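Local atomic coordinates of lactate dehydrogenase (Eimeria maxima, PDB entry 6CT6), a protein that probably interconverts pyruvate and lactate with the cofactor pair NADH and NAD+, and binds NADH together with the pyruvate mimic oxamate. Residues 10-15 against 256-261; 23-28 against 51-56; 102-107 against 321-326; 169-174 against 212-217; 231-236 against 240-245. All coordinates share one frame; numbering follows the deposited sequence.

In the fold
From the N terminus, strand 11-15 opens the large loop of interaction 1, which closes at the end of helix 244-259 and ties the NAD-binding half to the C-terminal half. Interaction 2 lies within that loop, joining consecutive helices of the nucleotide-binding fold; it touches interaction 1 through Leu14 and Ala25. Interaction 3 starts inside the same loop at helix 104-121 but closes beyond it on helix 303-328, so the two cross. Interactions 4 and 5 are enclosed by both long loops and follow one another along helix 216-237: the former packs the joint just before it, the latter sets its end against the loop beside oxamate. Thr23 and Tyr243 bring interactions 2 and 5 into contact.

Interaction 1: residues 10-15 against 256-261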
# COMPACT_ATOMS: atom_id res chain seq x y z
N PRO B 10 8.08 -18.01 -7.08
CA PRO B 10 8.06 -18.21 -5.63
C PRO B 10 6.64 -18.11 -5.10
O PRO B 10 5.78 -17.44 -5.68
CB PRO B 10 8.93 -17.06 -5.09
CG PRO B 10 9.73 -16.60 -6.25
CD PRO B 10 8.88 -16.83 -7.45
N LYS B 11 6.39 -18.78 -3.98
CA LYS B 11 5.09 -18.76 -3.31
C LYS B 11 5.27 -18.10 -1.95
O LYS B 11 5.96 -18.64 -1.07
CB LYS B 11 4.52 -20.17 -3.20
CG LYS B 11 4.48 -20.93 -4.53
CD LYS B 11 3.73 -20.15 -5.62
CE LYS B 11 3.76 -20.84 -6.98
NZ LYS B 11 4.86 -21.82 -7.16
N ILE B 12 4.65 -16.94 -1.77
CA ILE B 12 4.80 -16.12 -0.57
C ILE B 12 3.50 -16.19 0.21
O ILE B 12 2.44 -15.79 -0.29
CB ILE B 12 5.15 -14.66 -0.93
CG1 ILE B 12 6.42 -14.61 -1.77
CG2 ILE B 12 5.29 -13.81 0.33
CD1 ILE B 12 6.50 -13.39 -2.66
N ALA B 13 3.57 -16.69 1.44
CA ALA B 13 2.40 -16.85 2.30
C ALA B 13 2.39 -15.76 3.37
O ALA B 13 3.32 -15.68 4.18
CB ALA B 13 2.37 -18.23 2.94
N LEU B 14 1.35 -14.94 3.37
CA LEU B 14 1.20 -13.86 4.34
C LEU B 14 0.16 -14.30 5.38
O LEU B 14 -1.04 -14.33 5.10
CB LEU B 14 0.79 -12.57 3.63
CG LEU B 14 1.72 -12.13 2.49
CD1 LEU B 14 1.30 -10.79 1.91
CD2 LEU B 14 3.19 -12.08 2.93
N VAL B 15 0.64 -14.65 6.57
CA VAL B 15 -0.22 -15.10 7.66
C VAL B 15 -0.64 -13.86 8.44
O VAL B 15 0.09 -13.38 9.31
CB VAL B 15 0.47 -16.14 8.54
CG1 VAL B 15 -0.38 -16.47 9.77
CG2 VAL B 15 0.73 -17.40 7.75
N SER B 256 15.66 -10.86 -0.28
CA SER B 256 17.05 -11.26 -0.12
C SER B 256 17.17 -12.78 -0.01
O SER B 256 18.10 -13.37 -0.56
CB SER B 256 17.64 -10.57 1.11
OG SER B 256 19.06 -10.64 1.10
N TYR B 257 16.23 -13.42 0.68
CA TYR B 257 16.22 -14.88 0.74
C TYR B 257 15.90 -15.49 -0.61
O TYR B 257 16.57 -16.43 -1.06
CB TYR B 257 15.20 -15.36 1.78
CG TYR B 257 14.99 -16.85 1.73
CD1 TYR B 257 15.89 -17.72 2.34
CD2 TYR B 257 13.92 -17.40 1.04
CE1 TYR B 257 15.71 -19.09 2.28
CE2 TYR B 257 13.73 -18.77 0.98
CZ TYR B 257 14.64 -19.61 1.60
OH TYR B 257 14.46 -20.97 1.55
N LEU B 258 14.86 -14.97 -1.29
CA LEU B 258 14.38 -15.59 -2.52
C LEU B 258 15.38 -15.46 -3.66
O LEU B 258 15.45 -16.35 -4.52
CB LEU B 258 13.05 -14.96 -2.93
CG LEU B 258 11.83 -15.30 -2.08
CD1 LEU B 258 10.65 -14.43 -2.48
CD2 LEU B 258 11.48 -16.77 -2.22
N LYS B 259 16.15 -14.37 -3.70
CA LYS B 259 17.08 -14.12 -4.79
C LYS B 259 18.54 -14.25 -4.36
O LYS B 259 19.43 -13.93 -5.15
CB LYS B 259 16.82 -12.72 -5.38
CG LYS B 259 15.41 -12.55 -5.94
CD LYS B 259 15.15 -11.12 -6.42
CE LYS B 259 15.87 -10.82 -7.73
NZ LYS B 259 15.28 -11.57 -8.88
N ASP B 260 18.79 -14.73 -3.14
CA ASP B 260 20.14 -14.94 -2.64
C ASP B 260 20.98 -13.67 -2.77
O ASP B 260 22.09 -13.67 -3.30
CB ASP B 260 20.81 -16.11 -3.36
CG ASP B 260 22.15 -16.48 -2.74
OD1 ASP B 260 22.29 -16.37 -1.50
OD2 ASP B 260 23.06 -16.88 -3.49
N LYS B 261 20.43 -12.55 -2.27
CA LYS B 261 21.11 -11.27 -2.39
C LYS B 261 22.23 -11.12 -1.37
O LYS B 261 23.20 -10.39 -1.62
CB LYS B 261 20.12 -10.12 -2.23
CG LYS B 261 19.12 -9.95 -3.37
CD LYS B 261 18.18 -8.79 -3.09
CE LYS B 261 18.06 -7.84 -4.27
NZ LYS B 261 19.36 -7.19 -4.62
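The side chain of Leu258 is extended towards Pro10 by its torsions: CG stands anti to its carbonyl carbon (chi1 -72°), CD1 continues the extended chain, and CD2 branches off beside it. Ile12 has its CG1 beside the backbone N and anti to the carbonyl carbon (chi1 -57°), and CD1 at the end of that branch approaches the leucine. The measured contacts follow from this. Leu258 CD2 rests 3.9 Å from Pro10 CB, and its sister CD1 lies 4.1 Å from that same Pro10 CB, so both methyls reach one corner of the proline ring. CD1 of Leu258 also meets CD1 of Ile12 at 4.3 Å, methyl against methyl and rather loosely.

Strand 11-15 is the first strand of the Rossmann fold, hydrogen-bonded between strands 35-39 and 80-83, whereas helix 244-259 belongs to the C-terminal half of the enzyme. Leu258 therefore reaches across from one half to the other, and it leans on Val80 of the adjoining strand as well, while Ile12 is backed by Cys28 of helix 19-31. The helix end beyond Leu258 is closed by a Schellman motif: Asp260 has positive phi (53°), and Lys261 N bonds back to Ser256 O at 3.0 Å. Outside the turn, Asp260 OD1 accepts from Gly290 N and pairs with Lys262 NZ.

Interaction 2: residues 23-28 against 51-56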
# COMPACT_ATOMS: atom_id res chain seq x y z
N THR B 23 -0.29 -4.41 2.67
CA THR B 23 0.83 -3.66 2.13
C THR B 23 1.84 -4.58 1.46
O THR B 23 2.34 -4.29 0.37
CB THR B 23 1.49 -2.84 3.24
OG1 THR B 23 0.58 -1.84 3.72
CG2 THR B 23 2.78 -2.18 2.76
N MET B 24 2.16 -5.70 2.11
CA MET B 24 3.17 -6.61 1.56
C MET B 24 2.66 -7.31 0.31
O MET B 24 3.43 -7.54 -0.63
CB MET B 24 3.59 -7.62 2.63
CG MET B 24 4.33 -6.99 3.81
SD MET B 24 4.97 -8.17 5.02
CE MET B 24 3.45 -8.92 5.63
N ALA B 25 1.37 -7.67 0.28
CA ALA B 25 0.80 -8.27 -0.92
C ALA B 25 0.84 -7.29 -2.09
O ALA B 25 1.13 -7.67 -3.23
CB ALA B 25 -0.63 -8.72 -0.64
N PHE B 26 0.53 -6.02 -1.82
CA PHE B 26 0.65 -4.97 -2.82
C PHE B 26 2.07 -4.92 -3.39
O PHE B 26 2.26 -4.80 -4.61
CB PHE B 26 0.26 -3.63 -2.18
CG PHE B 26 0.10 -2.49 -3.15
CD1 PHE B 26 -0.44 -2.67 -4.41
CD2 PHE B 26 0.45 -1.21 -2.75
CE1 PHE B 26 -0.60 -1.59 -5.27
CE2 PHE B 26 0.29 -0.13 -3.60
CZ PHE B 26 -0.23 -0.32 -4.86
N LEU B 27 3.08 -5.00 -2.52
CA LEU B 27 4.46 -4.95 -2.97
C LEU B 27 4.81 -6.14 -3.86
O LEU B 27 5.55 -6.00 -4.84
CB LEU B 27 5.40 -4.90 -1.77
CG LEU B 27 5.46 -3.55 -1.04
CD1 LEU B 27 6.04 -3.73 0.35
CD2 LEU B 27 6.29 -2.55 -1.83
N CYS B 28 4.29 -7.33 -3.53
CA CYS B 28 4.55 -8.50 -4.36
C CYS B 28 3.97 -8.32 -5.76
O CYS B 28 4.63 -8.64 -6.76
CB CYS B 28 3.96 -9.75 -3.70
SG CYS B 28 4.86 -10.28 -2.22
N MET B 51 -8.76 -10.07 -4.52
CA MET B 51 -9.42 -9.72 -5.77
C MET B 51 -8.97 -8.35 -6.25
O MET B 51 -8.63 -8.17 -7.43
CB MET B 51 -10.94 -9.78 -5.57
CG MET B 51 -11.78 -9.44 -6.80
SD MET B 51 -13.54 -9.77 -6.52
CE MET B 51 -13.55 -11.55 -6.32
N ASP B 52 -8.96 -7.38 -5.34
CA ASP B 52 -8.43 -6.05 -5.65
C ASP B 52 -6.99 -6.12 -6.17
O ASP B 52 -6.63 -5.42 -7.11
CB ASP B 52 -8.51 -5.18 -4.40
CG ASP B 52 -8.19 -3.72 -4.66
OD1 ASP B 52 -8.18 -3.31 -5.83
OD2 ASP B 52 -7.95 -2.99 -3.67
N LEU B 53 -6.17 -6.97 -5.56
CA LEU B 53 -4.76 -7.03 -5.93
C LEU B 53 -4.53 -7.80 -7.22
O LEU B 53 -3.55 -7.53 -7.93
CB LEU B 53 -3.94 -7.63 -4.78
CG LEU B 53 -3.79 -6.67 -3.60
CD1 LEU B 53 -3.33 -7.40 -2.36
CD2 LEU B 53 -2.83 -5.53 -3.94
N CYS B 54 -5.40 -8.76 -7.55
CA CYS B 54 -5.33 -9.36 -8.88
C CYS B 54 -5.66 -8.33 -9.96
O CYS B 54 -5.03 -8.30 -11.02
CB CYS B 54 -6.28 -10.56 -8.99
SG CYS B 54 -5.72 -12.05 -8.12
N HIS B 55 -6.64 -7.46 -9.69
CA HIS B 55 -6.89 -6.34 -10.58
C HIS B 55 -5.67 -5.43 -10.67
O HIS B 55 -5.31 -4.98 -11.76
CB HIS B 55 -8.10 -5.54 -10.09
CG HIS B 55 -9.36 -6.35 -9.99
ND1 HIS B 55 -10.44 -5.95 -9.24
CD2 HIS B 55 -9.71 -7.54 -10.55
CE1 HIS B 55 -11.40 -6.85 -9.34
NE2 HIS B 55 -10.98 -7.83 -10.13
N ASN B 56 -5.02 -5.16 -9.54
CA ASN B 56 -3.85 -4.28 -9.55
C ASN B 56 -2.77 -4.82 -10.46
O ASN B 56 -2.17 -4.08 -11.25
CB ASN B 56 -3.31 -4.10 -8.13
CG ASN B 56 -2.14 -3.14 -8.07
OD1 ASN B 56 -2.33 -1.93 -8.12
ND2 ASN B 56 -0.93 -3.68 -7.98
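Apolar contacts between Ala25, Phe26 and Leu53 make up the centre of this helix pair. Leu53 divides its two methyls between neighbouring residues of the facing helix: CD1 presses on Ala25 CB at 3.5 Å, tighter than usual for two carbons, while CD2 sits 3.7 Å from Phe26 CA and 3.8 Å from Phe26 CD1. The short segments approach to 10.0 Å between axes and run nearly the same way, at 25°. That fits successive beta-alpha-beta units of the Rossmann fold, in which helices 19-31 and 45-59 lie side by side on one sheet face; Ala25 and Leu53 both also rest on Leu38 of strand 35-39.

The second kind of contact sets an aromatic edge against an amide. With CG anti to the backbone N (chi1 -170°), the Phe26 ring swings out beside the last turn of the 51-56 segment. Asn56 CG lies in the ring plane at its edge, and the two planes are turned 65° apart. Phe26 CE1 comes within 3.4 Å of Asn56 OD1 and equally 3.4 Å of Asn56 ND2, so the amide stands across the C-H rim.

Hydrogen bonds to the amide come from elsewhere: OD1 pairs with Thr248 OG1 of the second subunit, and ND2 with Ser29 OG. Nearby, Asp52 accepts from the backbone N of Tyr243, Tyr244 and Ala245 of that subunit. A buried amide thus has partners at both ends, which should fix its rotation and so the surface that meets Phe26, linking helix packing to the dimer interface.

Interaction 3: residues 102-107 against 321-326; sequences DLLPVN and KAIAAL
Methyl-to-methylene and methyl-to-methyl contacts of Leu104 dominate here. Its CG lies anti to the backbone N (chi1 -174°), which carries CD2 towards two side chains one turn apart on the other helix. There Leu104 CD2 meets Ile323 CG1 and Leu326 CD1, each at 3.7 Å, in directions roughly at right angles. The leucine and isoleucine side chains themselves cross at about a right angle.

A second, looser group of contacts involves the proline ring. Leu326 CD1 lies 4.0 Å from Pro105 CB and the same 4.0 Å from Pro105 CG, so one methyl bridges from the ring to Leu104. Pro105 stands in the first turn of helix 104-121, where the absence of an amide hydrogen costs no helical bond.

Helix 104-121 of the NAD-binding half is thereby joined to helix 303-328 near the end of the chain. Upstream runs the stretch carrying Trp98 and Arg100 of the oxamate pocket, though the Leu104 side chain itself is about 13 Å from oxamate. Met137 and Pro133 also lie against Leu104. Dispersion and burial of hydrocarbon, without polar direction, account for this attachment, whose proline side is exposed.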
# COMPACT_ATOMS: atom_id res chain seq x y z
N ASP B 102 0.47 -5.17 25.61
CA ASP B 102 -0.79 -5.35 26.33
C ASP B 102 -1.55 -6.60 25.89
O ASP B 102 -2.48 -7.02 26.59
CB ASP B 102 -1.68 -4.12 26.16
CG ASP B 102 -1.85 -3.71 24.71
OD1 ASP B 102 -1.53 -4.53 23.82
OD2 ASP B 102 -2.30 -2.57 24.46
N LEU B 103 -1.19 -7.21 24.76
CA LEU B 103 -1.90 -8.36 24.23
C LEU B 103 -1.02 -9.60 24.13
O LEU B 103 -1.36 -10.55 23.42
CB LEU B 103 -2.50 -8.03 22.86
CG LEU B 103 -3.74 -7.14 22.94
CD1 LEU B 103 -3.77 -6.14 21.80
CD2 LEU B 103 -5.01 -7.98 22.96
N LEU B 104 0.10 -9.62 24.85
CA LEU B 104 0.99 -10.78 24.82
C LEU B 104 0.30 -12.09 25.17
O LEU B 104 0.49 -13.07 24.44
CB LEU B 104 2.17 -10.51 25.77
CG LEU B 104 3.31 -11.53 25.80
CD1 LEU B 104 4.57 -10.87 26.32
CD2 LEU B 104 2.97 -12.74 26.68
N PRO B 105 -0.50 -12.18 26.25
CA PRO B 105 -1.11 -13.48 26.58
C PRO B 105 -1.96 -14.04 25.46
O PRO B 105 -2.06 -15.26 25.32
CB PRO B 105 -1.96 -13.16 27.82
CG PRO B 105 -1.39 -11.89 28.36
CD PRO B 105 -0.93 -11.12 27.17
N VAL B 106 -2.59 -13.17 24.68
CA VAL B 106 -3.45 -13.62 23.59
C VAL B 106 -2.62 -14.02 22.38
O VAL B 106 -2.81 -15.10 21.80
CB VAL B 106 -4.46 -12.51 23.23
CG1 VAL B 106 -5.39 -12.96 22.12
CG2 VAL B 106 -5.24 -12.09 24.47
N ASN B 107 -1.68 -13.17 21.99
CA ASN B 107 -0.96 -13.37 20.75
C ASN B 107 0.09 -14.47 20.86
O ASN B 107 0.45 -15.06 19.83
CB ASN B 107 -0.34 -12.04 20.31
CG ASN B 107 -1.39 -11.06 19.80
OD1 ASN B 107 -2.39 -11.47 19.21
ND2 ASN B 107 -1.18 -9.77 20.04
N LYS B 321 9.97 -14.46 31.25
CA LYS B 321 9.48 -14.94 32.54
C LYS B 321 7.97 -14.75 32.66
O LYS B 321 7.27 -15.63 33.17
CB LYS B 321 10.21 -14.22 33.68
CG LYS B 321 11.69 -14.59 33.74
CD LYS B 321 12.24 -14.58 35.15
CE LYS B 321 12.34 -13.18 35.71
NZ LYS B 321 12.90 -13.17 37.08
N ALA B 322 7.45 -13.62 32.18
CA ALA B 322 6.00 -13.45 32.08
C ALA B 322 5.37 -14.61 31.31
O ALA B 322 4.32 -15.12 31.70
CB ALA B 322 5.67 -12.12 31.41
N ILE B 323 6.00 -15.03 30.21
CA ILE B 323 5.46 -16.12 29.41
C ILE B 323 5.54 -17.43 30.18
O ILE B 323 4.62 -18.26 30.12
CB ILE B 323 6.19 -16.21 28.06
CG1 ILE B 323 5.87 -14.99 27.19
CG2 ILE B 323 5.82 -17.49 27.31
CD1 ILE B 323 6.81 -14.81 26.02
N ALA B 324 6.64 -17.65 30.90
CA ALA B 324 6.75 -18.84 31.74
C ALA B 324 5.64 -18.89 32.77
O ALA B 324 5.00 -19.93 32.97
CB ALA B 324 8.12 -18.86 32.42
N ALA B 325 5.38 -17.76 33.44
CA ALA B 325 4.32 -17.71 34.44
C ALA B 325 2.96 -18.00 33.81
O ALA B 325 2.19 -18.82 34.32
CB ALA B 325 4.32 -16.34 35.12
N LEU B 326 2.65 -17.33 32.70
CA LEU B 326 1.39 -17.59 32.00
C LEU B 326 1.24 -19.07 31.70
O LEU B 326 0.24 -19.70 32.08
CB LEU B 326 1.32 -16.77 30.71
CG LEU B 326 1.07 -15.26 30.85
CD1 LEU B 326 1.41 -14.54 29.56
CD2 LEU B 326 -0.39 -15.00 31.24

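Interaction 4: residues 169-174 against 212-217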
# COMPACT_ATOMS: atom_id res chain seq x y z
N ALA B 169 19.79 11.71 7.23
CA ALA B 169 19.76 12.15 5.84
C ALA B 169 19.13 13.52 5.69
O ALA B 169 19.65 14.38 4.96
CB ALA B 169 19.02 11.12 4.99
N ASP B 170 18.00 13.76 6.36
CA ASP B 170 17.34 15.06 6.26
C ASP B 170 18.19 16.16 6.88
O ASP B 170 18.20 17.30 6.41
CB ASP B 170 15.97 15.01 6.93
CG ASP B 170 14.97 14.17 6.16
OD1 ASP B 170 15.21 13.90 4.97
OD2 ASP B 170 13.93 13.79 6.75
N CYS B 171 18.92 15.83 7.96
CA CYS B 171 19.74 16.83 8.62
C CYS B 171 20.92 17.25 7.74
O CYS B 171 21.21 18.44 7.60
CB CYS B 171 20.24 16.28 9.96
SG CYS B 171 21.05 17.50 11.01
N LEU B 172 21.60 16.28 7.12
CA LEU B 172 22.80 16.55 6.34
C LEU B 172 22.52 16.88 4.87
O LEU B 172 23.44 17.30 4.17
CB LEU B 172 23.74 15.34 6.40
CG LEU B 172 24.29 15.02 7.78
CD1 LEU B 172 24.98 13.66 7.78
CD2 LEU B 172 25.25 16.11 8.24
N HIS B 173 21.29 16.70 4.40
CA HIS B 173 20.96 16.89 2.99
C HIS B 173 21.78 15.95 2.10
O HIS B 173 22.43 16.36 1.14
CB HIS B 173 21.14 18.35 2.58
CG HIS B 173 20.25 19.29 3.34
ND1 HIS B 173 20.63 19.90 4.51
CD2 HIS B 173 18.97 19.68 3.11
CE1 HIS B 173 19.64 20.65 4.96
NE2 HIS B 173 18.62 20.53 4.13
N VAL B 174 21.75 14.67 2.46
CA VAL B 174 22.33 13.60 1.66
C VAL B 174 21.29 12.50 1.51
O VAL B 174 20.38 12.36 2.34
CB VAL B 174 23.63 13.05 2.31
CG1 VAL B 174 23.32 12.36 3.63
CG2 VAL B 174 24.33 12.09 1.36
N GLY B 212 31.09 20.69 11.75
CA GLY B 212 29.96 21.56 11.98
C GLY B 212 28.79 21.34 11.04
O GLY B 212 27.91 22.19 10.96
N LEU B 213 28.76 20.21 10.33
CA LEU B 213 27.63 19.90 9.47
C LEU B 213 26.47 19.31 10.26
O LEU B 213 25.31 19.42 9.83
CB LEU B 213 28.07 18.93 8.36
CG LEU B 213 29.27 19.41 7.53
CD1 LEU B 213 29.77 18.32 6.60
CD2 LEU B 213 28.91 20.65 6.73
N ILE B 214 26.76 18.70 11.40
CA ILE B 214 25.76 18.25 12.36
C ILE B 214 26.36 18.46 13.75
O ILE B 214 27.58 18.34 13.92
CB ILE B 214 25.36 16.78 12.12
CG1 ILE B 214 24.09 16.41 12.90
CG2 ILE B 214 26.51 15.84 12.48
CD1 ILE B 214 23.48 15.08 12.47
N ASN B 215 25.52 18.78 14.73
CA ASN B 215 26.02 19.04 16.07
C ASN B 215 25.49 18.00 17.05
O ASN B 215 24.56 17.23 16.76
CB ASN B 215 25.67 20.46 16.55
CG ASN B 215 24.17 20.67 16.73
OD1 ASN B 215 23.47 19.83 17.28
ND2 ASN B 215 23.69 21.82 16.26
N LYS B 216 26.10 17.98 18.24
CA LYS B 216 25.80 16.98 19.25
C LYS B 216 24.35 17.06 19.73
O LYS B 216 23.82 16.06 20.22
CB LYS B 216 26.76 17.14 20.43
CG LYS B 216 27.31 15.84 21.00
CD LYS B 216 28.40 16.13 22.03
CE LYS B 216 28.90 14.86 22.70
NZ LYS B 216 29.98 15.13 23.69
N GLU B 217 23.72 18.23 19.62
CA GLU B 217 22.31 18.35 19.99
C GLU B 217 21.43 17.63 18.98
O GLU B 217 20.54 16.86 19.37
CB GLU B 217 21.92 19.83 20.09
CG GLU B 217 20.54 20.07 20.67
CD GLU B 217 19.96 21.41 20.26
OE1 GLU B 217 20.63 22.14 19.49
OE2 GLU B 217 18.84 21.74 20.70
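Cys171 and Leu172, at the end of helix 157-172, form the first shell against Leu213 and Ile214. The sulfur of Cys171 lies alongside the outer branch of Ile214, with SG 3.7 Å from CD1 of that residue and also 3.7 Å from its CG1. Leu172 uses a single methyl: CD2 is 3.9 Å from Ile214 CB, crossing that side chain at about a right angle, and 4.0 Å from Leu213 CB. The same CD2 also touches the intervening backbone, at 3.7 Å from Leu213 O.

Torsions aim these groups. In Cys171 the sulfur is anti to the backbone N (chi1 -171°), and in Ile214 CG1 takes the equivalent place (chi1 -167°), so the two reach out to each other. Further out, Ile205 and Phe208 of helix 205-210 pack on Leu172, while Ile209 and Ile219 pack on Ile214.

Helix-end motifs flank the connecting loop. Gly212 ends helix 205-210 in a Schellman motif with positive phi (77°), and Asn215 is the N-cap of helix 216-237, its OD1 accepting from Asp218 N. Leu213 and Ile214 thus occupy the short joint between two helices of the C-terminal half, packed against the end of a third. Ile219, next to Ile214, belongs to the glucose pocket; the Ile214 side chain is about 10 Å from the bound glucose.

Side chain meets side chain only through carbon and sulfur, with one methyl also on the carbonyl oxygen of Leu213. This is consistent with apolar contact, centred on buried Ile214, holding the joint, with the helix-end bonds probably directing the chain.

Interaction 5: residues 231-236 against 240-245. With OXM (oxamic acid), chain F.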
# COMPACT_ATOMS: atom_id res chain seq x y z
N GLY B 231 5.74 5.15 18.55
CA GLY B 231 4.68 5.77 19.32
C GLY B 231 4.21 7.08 18.72
O GLY B 231 3.03 7.41 18.78
N ASP B 232 5.14 7.84 18.14
CA ASP B 232 4.75 9.09 17.47
C ASP B 232 3.75 8.82 16.35
O ASP B 232 2.80 9.58 16.17
CB ASP B 232 5.99 9.80 16.92
CG ASP B 232 6.79 10.50 18.00
OD1 ASP B 232 6.23 10.77 19.08
OD2 ASP B 232 7.98 10.79 17.76
N ILE B 233 3.96 7.74 15.59
CA ILE B 233 3.05 7.42 14.50
C ILE B 233 1.71 6.96 15.06
O ILE B 233 0.65 7.36 14.55
CB ILE B 233 3.68 6.36 13.58
CG1 ILE B 233 4.87 6.96 12.83
CG2 ILE B 233 2.65 5.80 12.60
CD1 ILE B 233 5.68 5.95 12.02
N VAL B 234 1.73 6.12 16.09
CA VAL B 234 0.49 5.68 16.74
C VAL B 234 -0.35 6.88 17.14
O VAL B 234 -1.56 6.92 16.93
CB VAL B 234 0.82 4.78 17.95
CG1 VAL B 234 -0.41 4.59 18.85
CG2 VAL B 234 1.35 3.44 17.48
N ARG B 235 0.30 7.88 17.75
CA ARG B 235 -0.44 9.04 18.26
C ARG B 235 -1.09 9.82 17.13
O ARG B 235 -2.23 10.28 17.25
CB ARG B 235 0.51 9.93 19.06
CG ARG B 235 -0.04 11.32 19.36
CD ARG B 235 0.85 12.06 20.34
NE ARG B 235 2.24 12.05 19.91
CZ ARG B 235 2.77 12.87 19.01
NH1 ARG B 235 2.01 13.79 18.42
NH2 ARG B 235 4.05 12.78 18.69
N LEU B 236 -0.38 9.99 16.01
CA LEU B 236 -0.89 10.80 14.91
C LEU B 236 -1.98 10.07 14.13
O LEU B 236 -2.97 10.68 13.73
CB LEU B 236 0.26 11.18 13.97
CG LEU B 236 1.34 12.09 14.57
CD1 LEU B 236 2.57 12.12 13.68
CD2 LEU B 236 0.78 13.49 14.78
N GLY B 240 -4.43 2.28 15.20
CA GLY B 240 -3.43 1.42 14.60
C GLY B 240 -2.03 2.00 14.69
O GLY B 240 -1.77 3.00 15.36
N SER B 241 -1.11 1.35 13.98
CA SER B 241 0.30 1.71 14.00
C SER B 241 0.83 1.68 12.57
O SER B 241 0.09 1.41 11.62
CB SER B 241 1.08 0.78 14.94
OG SER B 241 0.73 -0.58 14.73
N ALA B 242 2.12 1.98 12.42
CA ALA B 242 2.71 2.10 11.09
C ALA B 242 2.53 0.81 10.30
O ALA B 242 2.53 -0.29 10.86
CB ALA B 242 4.20 2.43 11.20
N TYR B 243 2.39 0.94 8.98
CA TYR B 243 2.33 -0.25 8.13
C TYR B 243 3.05 -0.14 6.80
O TYR B 243 3.37 -1.20 6.23
CB TYR B 243 0.87 -0.67 7.87
CG TYR B 243 -0.10 0.43 7.48
CD1 TYR B 243 -0.44 0.64 6.14
CD2 TYR B 243 -0.71 1.22 8.44
CE1 TYR B 243 -1.35 1.62 5.78
CE2 TYR B 243 -1.62 2.20 8.08
CZ TYR B 243 -1.94 2.40 6.76
OH TYR B 243 -2.84 3.37 6.41
N TYR B 244 3.36 1.04 6.27
CA TYR B 244 4.07 1.10 4.99
C TYR B 244 5.53 0.69 5.15
O TYR B 244 5.98 -0.30 4.56
CB TYR B 244 3.95 2.49 4.38
CG TYR B 244 2.57 2.76 3.85
CD1 TYR B 244 2.08 2.06 2.76
CD2 TYR B 244 1.75 3.71 4.45
CE1 TYR B 244 0.81 2.29 2.28
CE2 TYR B 244 0.48 3.95 3.97
CZ TYR B 244 0.01 3.24 2.89
OH TYR B 244 -1.25 3.47 2.40
N ALA B 245 6.29 1.43 5.96
CA ALA B 245 7.70 1.08 6.16
C ALA B 245 7.87 -0.31 6.77
O ALA B 245 8.81 -1.02 6.36
CB ALA B 245 8.39 2.15 7.01
C1 OXM F . 5.52 -0.51 16.02
N1 OXM F . 4.19 -0.04 16.35
O1 OXM F . 5.88 -1.59 16.37
C2 OXM F . 6.48 0.38 15.22
O2 OXM F . 7.66 0.55 15.62
O3 OXM F . 6.09 0.95 14.17
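Ile233 packs on Ala242 where helix 216-237 passes through a short loop into helix 244-259, in the C-terminal half of the lactate dehydrogenase fold, and this loop lines the substrate pocket. Following Ile233 outward from CB, the short branch comes first: CG2, anti to the backbone N, lies 3.9 Å from Ala242 N and 4.0 Å from Ala242 CB. The long branch leaves beside the backbone N (chi1 -69°), and its tip CD1 stops 3.9 Å from Ala242 CB, so both branches close on one alanine methyl.

The same methyl also faces oxamate, to one side of the isoleucine, with Ala242 CB 3.8 Å from the ligand's O3. Ala242 is thus a first-shell pocket residue, backed by Ile233. Arg163, which hydrogen-bonds oxamate, also touches both Ile233 and Ala242.

One residue further along, Val234 meets the middle of the loop. Its CA approaches Gly240 O at 3.8 Å, and its CG2 meets Ser241 CB at 3.7 Å. Positive phi at Gly240 (77°) belongs to the turn that brings the chain back here. On the far flank of helix 216-237, Arg235 NH2 forms a salt bridge with Asp232 OD1. In Ser241, chi1 of 46° puts OG between the backbone N and the carbonyl carbon, and the atom nearest oxamate is its CB, 3.5 Å from N1 of the ligand.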